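Local coordinates for thiosulfate sulfurtransferase TUM1 (Saccharomyces cerevisiae, PDB 3UTN), which accepts persulfide sulfur from NFS1 and passes it to UBA4 on the way to 2-thiolation of the wobble uridine of tRNAs, at residues 110-124 against 138-152. Residues are numbered along the deposited sequence; the frame is centred on the assembly and turned at random.
Sequences VQKDDILVVYDRVGN and GHPKVYLLNNFNQYR. With DMS (dimethyl sulfoxide), chain B.
The beta-alpha-beta unit of the N-terminal rhodanese domain, the one lacking the catalytic cysteine, brings strands 115-119 and 141-145 together in parallel, helix 127-136 making the crossover. Leu116 N donates to Lys141 O (2.8 Å) and Val118 N to Tyr143 O, with Tyr143 N returning to Leu116 O. Leu116 and Val118 turn toward the crossover helix, whereas Ile115 and Val117 face helix 32-41. The His139 ring takes Leu116 CD1 over its centre, 3.4 Å from the centroid, a CH-pi contact; with CG anti to the backbone N (chi1 -168°), the ring swings NE2 to Asp114 O, a bond modelled doubtfully short. At the far end, the Tyr119 ring lies obliquely across one face of Phe148, their planes at 49°, and in one of two conformers the Arg152 guanidinium covers the other. An alanine at Phe148 is likely to open a gap beside Tyr119 and deprive that guanidinium of the ring it lies against. In the same conformer Arg152 NH2 meets Arg121 O in the guanidinium plane (2.6 Å). From the helix's first turn, Asn149 ND2 donates to Val122 O; in the loops beside it, Asn146 OD1 lies nearly in the amide plane of Asn124, 2.7 Å from Asn124 ND2.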
ATOM      1  N   VAL A 110      -8.996   1.049 -17.655  1.00 24.20           N
ATOM      2  CA  VAL A 110      -9.130   2.171 -16.741  1.00 24.30           C
ATOM      3  C   VAL A 110      -9.033   3.455 -17.550  1.00 25.45           C
ATOM      4  O   VAL A 110      -8.140   3.607 -18.377  1.00 24.95           O
ATOM      5  CB  VAL A 110      -8.061   2.147 -15.635  1.00 24.09           C
ATOM      6  CG1 VAL A 110      -8.117   3.411 -14.795  1.00 23.39           C
ATOM      7  CG2 VAL A 110      -8.256   0.928 -14.761  1.00 23.65           C
ATOM      8  N   GLN A 111      -9.984   4.352 -17.341  1.00 26.26           N
ATOM      9  CA  GLN A 111      -9.923   5.657 -17.967  1.00 28.27           C
ATOM     10  C   GLN A 111      -9.399   6.606 -16.917  1.00 27.71           C
ATOM     11  O   GLN A 111      -9.587   6.379 -15.722  1.00 27.06           O
ATOM     12  CB  GLN A 111     -11.302   6.107 -18.449  1.00 29.89           C
ATOM     13  CG  GLN A 111     -11.970   5.182 -19.462  1.00 32.70           C
ATOM     14  CD  GLN A 111     -11.375   5.276 -20.861  1.00 35.55           C
ATOM     15  OE1 GLN A 111     -10.406   6.003 -21.099  1.00 37.10           O
ATOM     16  NE2 GLN A 111     -11.965   4.539 -21.798  1.00 36.56           N
ATOM     17  N   LYS A 112      -8.739   7.667 -17.355  1.00 27.41           N
ATOM     18  CA  LYS A 112      -8.238   8.674 -16.436  1.00 27.37           C
ATOM     19  C   LYS A 112      -9.340   9.172 -15.513  1.00 26.72           C
ATOM     20  O   LYS A 112      -9.097   9.425 -14.344  1.00 25.31           O
ATOM     21  CB  LYS A 112      -7.638   9.851 -17.203  1.00 27.97           C
ATOM     22  CG  LYS A 112      -6.889  10.843 -16.325  1.00 28.72           C
ATOM     23  CD  LYS A 112      -5.680  10.200 -15.654  1.00 28.51           C
ATOM     24  CE  LYS A 112      -4.732   9.581 -16.665  1.00 28.97           C
ATOM     25  NZ  LYS A 112      -4.212  10.612 -17.601  1.00 28.58           N
ATOM     26  N   ASP A 113     -10.550   9.298 -16.046  1.00 26.67           N
ATOM     27  CA  ASP A 113     -11.648   9.882 -15.295  1.00 28.00           C
ATOM     28  C   ASP A 113     -12.269   8.919 -14.296  1.00 26.36           C
ATOM     29  O   ASP A 113     -13.093   9.320 -13.481  1.00 25.96           O
ATOM     30  CB  ASP A 113     -12.734  10.411 -16.228  1.00 30.32           C
ATOM     31  CG  ASP A 113     -13.706  11.315 -15.513  1.00 33.34           C
ATOM     32  OD1 ASP A 113     -13.235  12.240 -14.815  1.00 34.93           O
ATOM     33  OD2 ASP A 113     -14.933  11.098 -15.630  1.00 35.48           O
ATOM     34  N   ASP A 114     -11.885   7.650 -14.374  1.00 25.85           N
ATOM     35  CA  ASP A 114     -12.444   6.645 -13.488  1.00 25.14           C
ATOM     36  C   ASP A 114     -12.198   7.009 -12.052  1.00 23.71           C
ATOM     37  O   ASP A 114     -11.106   7.410 -11.678  1.00 23.91           O
ATOM     38  CB  ASP A 114     -11.821   5.282 -13.737  1.00 26.13           C
ATOM     39  CG  ASP A 114     -12.287   4.662 -15.014  1.00 26.96           C
ATOM     40  OD1 ASP A 114     -13.317   5.100 -15.558  1.00 28.35           O
ATOM     41  OD2 ASP A 114     -11.630   3.710 -15.464  1.00 27.07           O
ATOM     42  N   ILE A 115     -13.231   6.874 -11.243  1.00 23.47           N
ATOM     43  CA  ILE A 115     -13.021   6.841  -9.819  1.00 22.49           C
ATOM     44  C   ILE A 115     -12.597   5.408  -9.533  1.00 21.62           C
ATOM     45  O   ILE A 115     -13.364   4.468  -9.726  1.00 21.79           O
ATOM     46  CB  ILE A 115     -14.293   7.181  -9.048  1.00 22.54           C
ATOM     47  CG1 ILE A 115     -14.688   8.636  -9.293  1.00 23.13           C
ATOM     48  CG2 ILE A 115     -14.078   6.914  -7.572  1.00 22.56           C
ATOM     49  CD1 ILE A 115     -16.042   9.006  -8.729  1.00 24.41           C
ATOM     50  N   LEU A 116     -11.354   5.247  -9.119  1.00 20.53           N
ATOM     51  CA  LEU A 116     -10.871   3.930  -8.808  1.00 20.22           C
ATOM     52  C   LEU A 116     -11.072   3.717  -7.344  1.00 19.09           C
ATOM     53  O   LEU A 116     -10.682   4.532  -6.520  1.00 20.06           O
ATOM     54  CB  LEU A 116      -9.410   3.761  -9.196  1.00 20.36           C
ATOM     55  CG  LEU A 116      -9.170   3.960 -10.692  1.00 20.29           C
ATOM     56  CD1 LEU A 116      -7.689   3.852 -10.986  1.00 20.89           C
ATOM     57  CD2 LEU A 116      -9.961   2.971 -11.534  1.00 20.60           C
ATOM     58  N   VAL A 117     -11.744   2.636  -7.020  1.00 18.52           N
ATOM     59  CA  VAL A 117     -11.947   2.328  -5.638  1.00 17.49           C
ATOM     60  C   VAL A 117     -11.240   1.028  -5.387  1.00 16.92           C
ATOM     61  O   VAL A 117     -11.685  -0.039  -5.783  1.00 16.66           O
ATOM     62  CB  VAL A 117     -13.423   2.277  -5.250  1.00 17.73           C
ATOM     63  CG1 VAL A 117     -13.531   1.916  -3.782  1.00 17.17           C
ATOM     64  CG2 VAL A 117     -14.081   3.626  -5.530  1.00 17.58           C
ATOM     65  N   VAL A 118     -10.113   1.142  -4.719  1.00 16.70           N
ATOM     66  CA  VAL A 118      -9.244   0.023  -4.578  1.00 16.61           C
ATOM     67  C   VAL A 118      -9.647  -0.736  -3.350  1.00 17.03           C
ATOM     68  O   VAL A 118      -9.985  -0.162  -2.326  1.00 16.93           O
ATOM     69  CB  VAL A 118      -7.795   0.466  -4.441  1.00 16.39           C
ATOM     70  CG1 VAL A 118      -6.905  -0.756  -4.366  1.00 16.34           C
ATOM     71  CG2 VAL A 118      -7.420   1.330  -5.629  1.00 16.49           C
ATOM     72  N   TYR A 119      -9.604  -2.044  -3.466  1.00 17.49           N
ATOM     73  CA  TYR A 119      -9.820  -2.864  -2.320  1.00 18.05           C
ATOM     74  C   TYR A 119      -8.999  -4.098  -2.531  1.00 18.07           C
ATOM     75  O   TYR A 119      -8.422  -4.305  -3.594  1.00 18.54           O
ATOM     76  CB  TYR A 119     -11.298  -3.201  -2.184  1.00 17.45           C
ATOM     77  CG  TYR A 119     -11.878  -3.991  -3.325  1.00 17.96           C
ATOM     78  CD1 TYR A 119     -12.263  -3.370  -4.514  1.00 18.34           C
ATOM     79  CD2 TYR A 119     -12.049  -5.360  -3.214  1.00 17.86           C
ATOM     80  CE1 TYR A 119     -12.804  -4.103  -5.552  1.00 18.34           C
ATOM     81  CE2 TYR A 119     -12.599  -6.096  -4.237  1.00 18.69           C
ATOM     82  CZ  TYR A 119     -12.975  -5.465  -5.397  1.00 18.63           C
ATOM     83  OH  TYR A 119     -13.514  -6.212  -6.400  1.00 19.57           O
ATOM     84  N   ASP A 120      -8.930  -4.906  -1.498  1.00 18.89           N
ATOM     85  CA  ASP A 120      -8.348  -6.208  -1.644  1.00 19.81           C
ATOM     86  C   ASP A 120      -9.123  -7.129  -0.740  1.00 20.09           C
ATOM     87  O   ASP A 120      -9.911  -6.669   0.090  1.00 20.12           O
ATOM     88  CB  ASP A 120      -6.849  -6.177  -1.335  1.00 20.30           C
ATOM     89  CG  ASP A 120      -6.541  -5.756   0.076  1.00 20.57           C
ATOM     90  OD1 ASP A 120      -7.370  -5.973   0.981  1.00 22.40           O
ATOM     91  OD2 ASP A 120      -5.442  -5.224   0.291  1.00 20.70           O
ATOM     92  N   ARG A 121      -8.916  -8.425  -0.899  1.00 20.19           N
ATOM     93  CA  ARG A 121      -9.686  -9.387  -0.141  1.00 21.32           C
ATOM     94  C   ARG A 121      -9.112  -9.619   1.230  1.00 21.14           C
ATOM     95  O   ARG A 121      -9.762 -10.209   2.082  1.00 21.93           O
ATOM     96  CB  ARG A 121      -9.777 -10.694  -0.902  1.00 21.85           C
ATOM     97  CG  ARG A 121     -10.511 -10.506  -2.199  1.00 22.31           C
ATOM     98  CD  ARG A 121     -10.537 -11.766  -3.023  1.00 24.02           C
ATOM     99  NE  ARG A 121     -11.211 -11.482  -4.277  1.00 25.40           N
ATOM    100  CZ  ARG A 121     -12.528 -11.374  -4.408  1.00 24.87           C
ATOM    101  NH1 ARG A 121     -13.319 -11.540  -3.362  1.00 25.81           N
ATOM    102  NH2 ARG A 121     -13.051 -11.099  -5.590  1.00 26.79           N
ATOM    103  N   VAL A 122      -7.889  -9.158   1.442  1.00 21.16           N
ATOM    104  CA  VAL A 122      -7.217  -9.405   2.706  1.00 22.12           C
ATOM    105  C   VAL A 122      -7.678  -8.393   3.736  1.00 22.33           C
ATOM    106  O   VAL A 122      -8.043  -8.751   4.856  1.00 22.91           O
ATOM    107  CB  VAL A 122      -5.690  -9.369   2.548  1.00 22.10           C
ATOM    108  CG1 VAL A 122      -5.001  -9.535   3.899  1.00 22.20           C
ATOM    109  CG2 VAL A 122      -5.258 -10.463   1.594  1.00 22.87           C
ATOM    110  N   GLY A 123      -7.686  -7.131   3.339  1.00 22.46           N
ATOM    111  CA  GLY A 123      -8.078  -6.065   4.231  1.00 23.83           C
ATOM    112  C   GLY A 123      -6.940  -5.093   4.342  1.00 23.51           C
ATOM    113  O   GLY A 123      -6.090  -5.221   5.217  1.00 25.60           O
ATOM    114  N   ASN A 124      -6.909  -4.136   3.427  1.00 23.15           N
ATOM    115  CA  ASN A 124      -5.886  -3.098   3.449  1.00 21.94           C
ATOM    116  C   ASN A 124      -4.509  -3.681   3.503  1.00 21.93           C
ATOM    117  O   ASN A 124      -3.665  -3.283   4.305  1.00 21.70           O
ATOM    118  CB  ASN A 124      -6.119  -2.171   4.618  1.00 21.60           C
ATOM    119  CG  ASN A 124      -7.338  -1.342   4.414  1.00 21.46           C
ATOM    120  OD1 ASN A 124      -7.541  -0.821   3.325  1.00 22.46           O
ATOM    121  ND2 ASN A 124      -8.159  -1.217   5.438  1.00 21.11           N
ATOM    122  N   GLY A 138      -0.777   9.399 -10.512  1.00 25.36           N
ATOM    123  CA  GLY A 138      -1.523  10.591 -10.859  1.00 25.15           C
ATOM    124  C   GLY A 138      -2.947  10.319 -11.260  1.00 24.64           C
ATOM    125  O   GLY A 138      -3.590  11.163 -11.880  1.00 25.88           O
ATOM    126  N   HIS A 139      -3.461   9.145 -10.924  1.00 23.53           N
ATOM    127  CA  HIS A 139      -4.848   8.911 -11.229  1.00 22.93           C
ATOM    128  C   HIS A 139      -5.668   9.842 -10.395  1.00 22.46           C
ATOM    129  O   HIS A 139      -5.497   9.889  -9.182  1.00 22.67           O
ATOM    130  CB  HIS A 139      -5.269   7.476 -11.028  1.00 22.28           C
ATOM    131  CG  HIS A 139      -6.609   7.193 -11.621  1.00 21.70           C
ATOM    132  ND1 HIS A 139      -6.763   6.876 -12.904  1.00 21.57           N
ATOM    133  CD2 HIS A 139      -7.880   7.271 -11.078  1.00 21.62           C
ATOM    134  CE1 HIS A 139      -8.062   6.709 -13.171  1.00 21.80           C
ATOM    135  NE2 HIS A 139      -8.747   6.955 -12.054  1.00 21.92           N
ATOM    136  N   PRO A 140      -6.540  10.631 -11.045  1.00 23.22           N
ATOM    137  CA  PRO A 140      -7.206  11.750 -10.400  1.00 23.15           C
ATOM    138  C   PRO A 140      -8.028  11.313  -9.200  1.00 23.03           C
ATOM    139  O   PRO A 140      -7.924  11.908  -8.134  1.00 22.95           O
ATOM    140  CB  PRO A 140      -8.115  12.296 -11.504  1.00 23.37           C
ATOM    141  CG  PRO A 140      -7.407  11.949 -12.763  1.00 23.68           C
ATOM    142  CD  PRO A 140      -6.829  10.586 -12.488  1.00 23.40           C
ATOM    143  N   LYS A 141      -8.829  10.272  -9.376  1.00 23.19           N
ATOM    144  CA  LYS A 141      -9.770   9.893  -8.345  1.00 22.94           C
ATOM    145  C   LYS A 141      -9.537   8.465  -7.948  1.00 22.08           C
ATOM    146  O   LYS A 141      -9.832   7.527  -8.688  1.00 21.04           O
ATOM    147  CB  LYS A 141     -11.203  10.141  -8.803  1.00 24.78           C
ATOM    148  CG  LYS A 141     -11.487  11.616  -9.076  1.00 25.38           C
ATOM    149  CD  LYS A 141     -12.801  11.820  -9.814  1.00 26.76           C
ATOM    150  CE  LYS A 141     -12.764  11.254 -11.225  1.00 28.09           C
ATOM    151  NZ  LYS A 141     -11.729  11.865 -12.109  1.00 28.01           N
ATOM    152  N   VAL A 142      -8.971   8.313  -6.764  1.00 21.35           N
ATOM    153  CA  VAL A 142      -8.628   7.016  -6.275  1.00 20.43           C
ATOM    154  C   VAL A 142      -9.105   6.938  -4.853  1.00 20.40           C
ATOM    155  O   VAL A 142      -8.832   7.808  -4.024  1.00 19.86           O
ATOM    156  CB  VAL A 142      -7.119   6.737  -6.321  1.00 20.65           C
ATOM    157  CG1 VAL A 142      -6.845   5.300  -5.898  1.00 20.21           C
ATOM    158  CG2 VAL A 142      -6.570   6.984  -7.716  1.00 20.56           C
ATOM    159  N   TYR A 143      -9.834   5.878  -4.588  1.00 19.58           N
ATOM    160  CA  TYR A 143     -10.251   5.606  -3.255  1.00 20.02           C
ATOM    161  C   TYR A 143      -9.701   4.283  -2.873  1.00 19.57           C
ATOM    162  O   TYR A 143      -9.486   3.408  -3.710  1.00 19.10           O
ATOM    163  CB  TYR A 143     -11.758   5.596  -3.170  1.00 20.70           C
ATOM    164  CG  TYR A 143     -12.342   6.960  -3.368  1.00 21.99           C
ATOM    165  CD1 TYR A 143     -12.519   7.819  -2.293  1.00 22.40           C
ATOM    166  CD2 TYR A 143     -12.702   7.398  -4.636  1.00 22.50           C
ATOM    167  CE1 TYR A 143     -13.057   9.080  -2.467  1.00 23.61           C
ATOM    168  CE2 TYR A 143     -13.243   8.656  -4.821  1.00 23.80           C
ATOM    169  CZ  TYR A 143     -13.418   9.489  -3.733  1.00 24.14           C
ATOM    170  OH  TYR A 143     -13.947  10.740  -3.922  1.00 25.49           O
ATOM    171  N   LEU A 144      -9.440   4.159  -1.591  1.00 19.00           N
ATOM    172  CA  LEU A 144      -9.080   2.904  -1.045  1.00 18.44           C
ATOM    173  C   LEU A 144     -10.296   2.522  -0.271  1.00 18.44           C
ATOM    174  O   LEU A 144     -10.649   3.183   0.702  1.00 18.48           O
ATOM    175  CB  LEU A 144      -7.894   3.058  -0.118  1.00 18.30           C
ATOM    176  CG  LEU A 144      -7.491   1.761   0.555  1.00 18.28           C
ATOM    177  CD1 LEU A 144      -7.136   0.753  -0.520  1.00 17.65           C
ATOM    178  CD2 LEU A 144      -6.329   2.021   1.486  1.00 18.26           C
ATOM    179  N   LEU A 145     -10.965   1.476  -0.730  1.00 18.33           N
ATOM    180  CA  LEU A 145     -12.107   1.001  -0.005  1.00 18.63           C
ATOM    181  C   LEU A 145     -11.596   0.548   1.330  1.00 18.75           C
ATOM    182  O   LEU A 145     -10.619  -0.196   1.419  1.00 19.14           O
ATOM    183  CB  LEU A 145     -12.802  -0.143  -0.722  1.00 18.08           C
ATOM    184  CG  LEU A 145     -14.028  -0.651   0.038  1.00 17.51           C
ATOM    185  CD1 LEU A 145     -15.155   0.366   0.001  1.00 17.49           C
ATOM    186  CD2 LEU A 145     -14.467  -1.960  -0.565  1.00 17.63           C
ATOM    187  N   ASN A 146     -12.256   1.015   2.372  1.00 19.33           N
ATOM    188  CA  ASN A 146     -11.857   0.664   3.697  1.00 19.27           C
ATOM    189  C   ASN A 146     -12.944  -0.079   4.466  1.00 19.48           C
ATOM    190  O   ASN A 146     -13.724   0.524   5.177  1.00 20.28           O
ATOM    191  CB  ASN A 146     -11.412   1.896   4.464  1.00 19.87           C
ATOM    192  CG  ASN A 146     -10.819   1.538   5.788  1.00 19.95           C
ATOM    193  OD1 ASN A 146     -10.176   0.494   5.921  1.00 19.80           O
ATOM    194  ND2 ASN A 146     -11.049   2.379   6.791  1.00 20.51           N
ATOM    195  N   ASN A 147     -13.009  -1.387   4.305  1.00 19.27           N
ATOM    196  CA  ASN A 147     -12.243  -2.111   3.315  1.00 19.53           C
ATOM    197  C   ASN A 147     -13.181  -3.162   2.783  1.00 19.53           C
ATOM    198  O   ASN A 147     -14.348  -3.209   3.172  1.00 18.91           O
ATOM    199  CB  ASN A 147     -10.990  -2.745   3.921  1.00 19.86           C
ATOM    200  CG  ASN A 147     -11.294  -3.651   5.098  1.00 20.22           C
ATOM    201  OD1 ASN A 147     -12.441  -4.010   5.350  1.00 21.02           O
ATOM    202  ND2 ASN A 147     -10.258  -4.029   5.822  1.00 20.31           N
ATOM    203  N   PHE A 148     -12.673  -4.007   1.905  1.00 19.38           N
ATOM    204  CA  PHE A 148     -13.493  -5.018   1.306  1.00 19.52           C
ATOM    205  C   PHE A 148     -13.998  -6.019   2.328  1.00 19.51           C
ATOM    206  O   PHE A 148     -15.085  -6.554   2.165  1.00 19.51           O
ATOM    207  CB  PHE A 148     -12.736  -5.724   0.208  1.00 19.35           C
ATOM    208  CG  PHE A 148     -13.602  -6.543  -0.683  1.00 19.33           C
ATOM    209  CD1 PHE A 148     -14.818  -6.048  -1.147  1.00 19.00           C
ATOM    210  CD2 PHE A 148     -13.187  -7.800  -1.093  1.00 19.23           C
ATOM    211  CE1 PHE A 148     -15.608  -6.810  -1.985  1.00 19.40           C
ATOM    212  CE2 PHE A 148     -13.971  -8.558  -1.937  1.00 19.07           C
ATOM    213  CZ  PHE A 148     -15.180  -8.063  -2.386  1.00 18.91           C
ATOM    214  N   ASN A 149     -13.213  -6.263   3.373  1.00 20.96           N
ATOM    215  CA  ASN A 149     -13.644  -7.133   4.462  1.00 22.25           C
ATOM    216  C   ASN A 149     -14.958  -6.650   5.027  1.00 22.06           C
ATOM    217  O   ASN A 149     -15.912  -7.413   5.142  1.00 21.74           O
ATOM    218  CB  ASN A 149     -12.610  -7.175   5.581  1.00 23.67           C
ATOM    219  CG  ASN A 149     -11.394  -8.001   5.222  1.00 24.60           C
ATOM    220  OD1 ASN A 149     -11.377  -8.697   4.209  1.00 26.28           O
ATOM    221  ND2 ASN A 149     -10.375  -7.937   6.061  1.00 25.53           N
ATOM    222  N   GLN A 150     -15.001  -5.368   5.362  1.00 22.36           N
ATOM    223  CA  GLN A 150     -16.181  -4.789   5.973  1.00 22.90           C
ATOM    224  C   GLN A 150     -17.272  -4.704   4.946  1.00 21.89           C
ATOM    225  O   GLN A 150     -18.428  -4.978   5.232  1.00 20.78           O
ATOM    226  CB  GLN A 150     -15.863  -3.416   6.541  1.00 24.65           C
ATOM    227  CG  GLN A 150     -15.031  -3.509   7.799  1.00 27.32           C
ATOM    228  CD  GLN A 150     -15.743  -4.267   8.896  1.00 29.56           C
ATOM    229  OE1 GLN A 150     -16.275  -3.664   9.820  1.00 32.61           O
ATOM    230  NE2 GLN A 150     -15.763  -5.598   8.796  1.00 30.44           N
ATOM    231  N   TYR A 151     -16.869  -4.345   3.734  1.00 20.85           N
ATOM    232  CA  TYR A 151     -17.750  -4.321   2.601  1.00 20.55           C
ATOM    233  C   TYR A 151     -18.495  -5.642   2.486  1.00 20.86           C
ATOM    234  O   TYR A 151     -19.719  -5.664   2.341  1.00 19.93           O
ATOM    235  CB  TYR A 151     -16.919  -4.076   1.352  1.00 20.05           C
ATOM    236  CG  TYR A 151     -17.732  -3.805   0.136  1.00 19.80           C
ATOM    237  CD1 TYR A 151     -18.014  -2.502  -0.251  1.00 19.62           C
ATOM    238  CD2 TYR A 151     -18.220  -4.849  -0.634  1.00 19.53           C
ATOM    239  CE1 TYR A 151     -18.762  -2.246  -1.383  1.00 20.02           C
ATOM    240  CE2 TYR A 151     -18.979  -4.608  -1.757  1.00 19.87           C
ATOM    241  CZ  TYR A 151     -19.244  -3.303  -2.125  1.00 19.53           C
ATOM    242  OH  TYR A 151     -19.984  -3.061  -3.240  1.00 20.31           O
ATOM    243  N   ARG A 152     -17.750  -6.741   2.550  1.00 21.48           N
ATOM    244  CA  ARG A 152     -18.356  -8.058   2.460  0.57 22.50           C
ATOM    245  C   ARG A 152     -19.114  -8.393   3.730  1.00 22.71           C
ATOM    246  O   ARG A 152     -20.250  -8.848   3.668  1.00 23.58           O
ATOM    247  CB  ARG A 152     -17.308  -9.118   2.171  0.57 22.26           C
ATOM    248  CG  ARG A 152     -16.885  -9.158   0.718  0.57 22.35           C
ATOM    249  CD  ARG A 152     -15.732 -10.121   0.545  0.57 22.18           C
ATOM    250  NE  ARG A 152     -14.561  -9.688   1.306  0.57 22.18           N
ATOM    251  CZ  ARG A 152     -13.350 -10.219   1.177  0.57 22.01           C
ATOM    252  NH1 ARG A 152     -13.141 -11.199   0.306  0.57 21.57           N
ATOM    253  NH2 ARG A 152     -12.352  -9.761   1.913  0.57 21.54           N
TER
HETATM  254  S   DMS B 401      -8.690  10.940  -4.157  1.00 27.11           S
HETATM  255  O   DMS B 401      -8.249  10.596  -5.523  1.00 25.94           O
HETATM  256  C1  DMS B 401      -8.652  12.642  -3.990  1.00 27.67           C
HETATM  257  C2  DMS B 401     -10.373  10.728  -4.078  1.00 26.49           C
HETATM  258  O   HOH W   1     -10.017   9.710 -12.006  1.00 19.97           O
HETATM  259  O   HOH W   2      -2.444  11.297 -14.986  1.00 32.73           O
HETATM  260  O   HOH W   3     -10.113  -4.000   1.097  1.00 19.69           O
HETATM  261  O   HOH W   4     -10.625  -6.528   2.697  1.00 29.01           O
HETATM  262  O   HOH W   5      -8.669  -1.862   1.205  1.00 18.85           O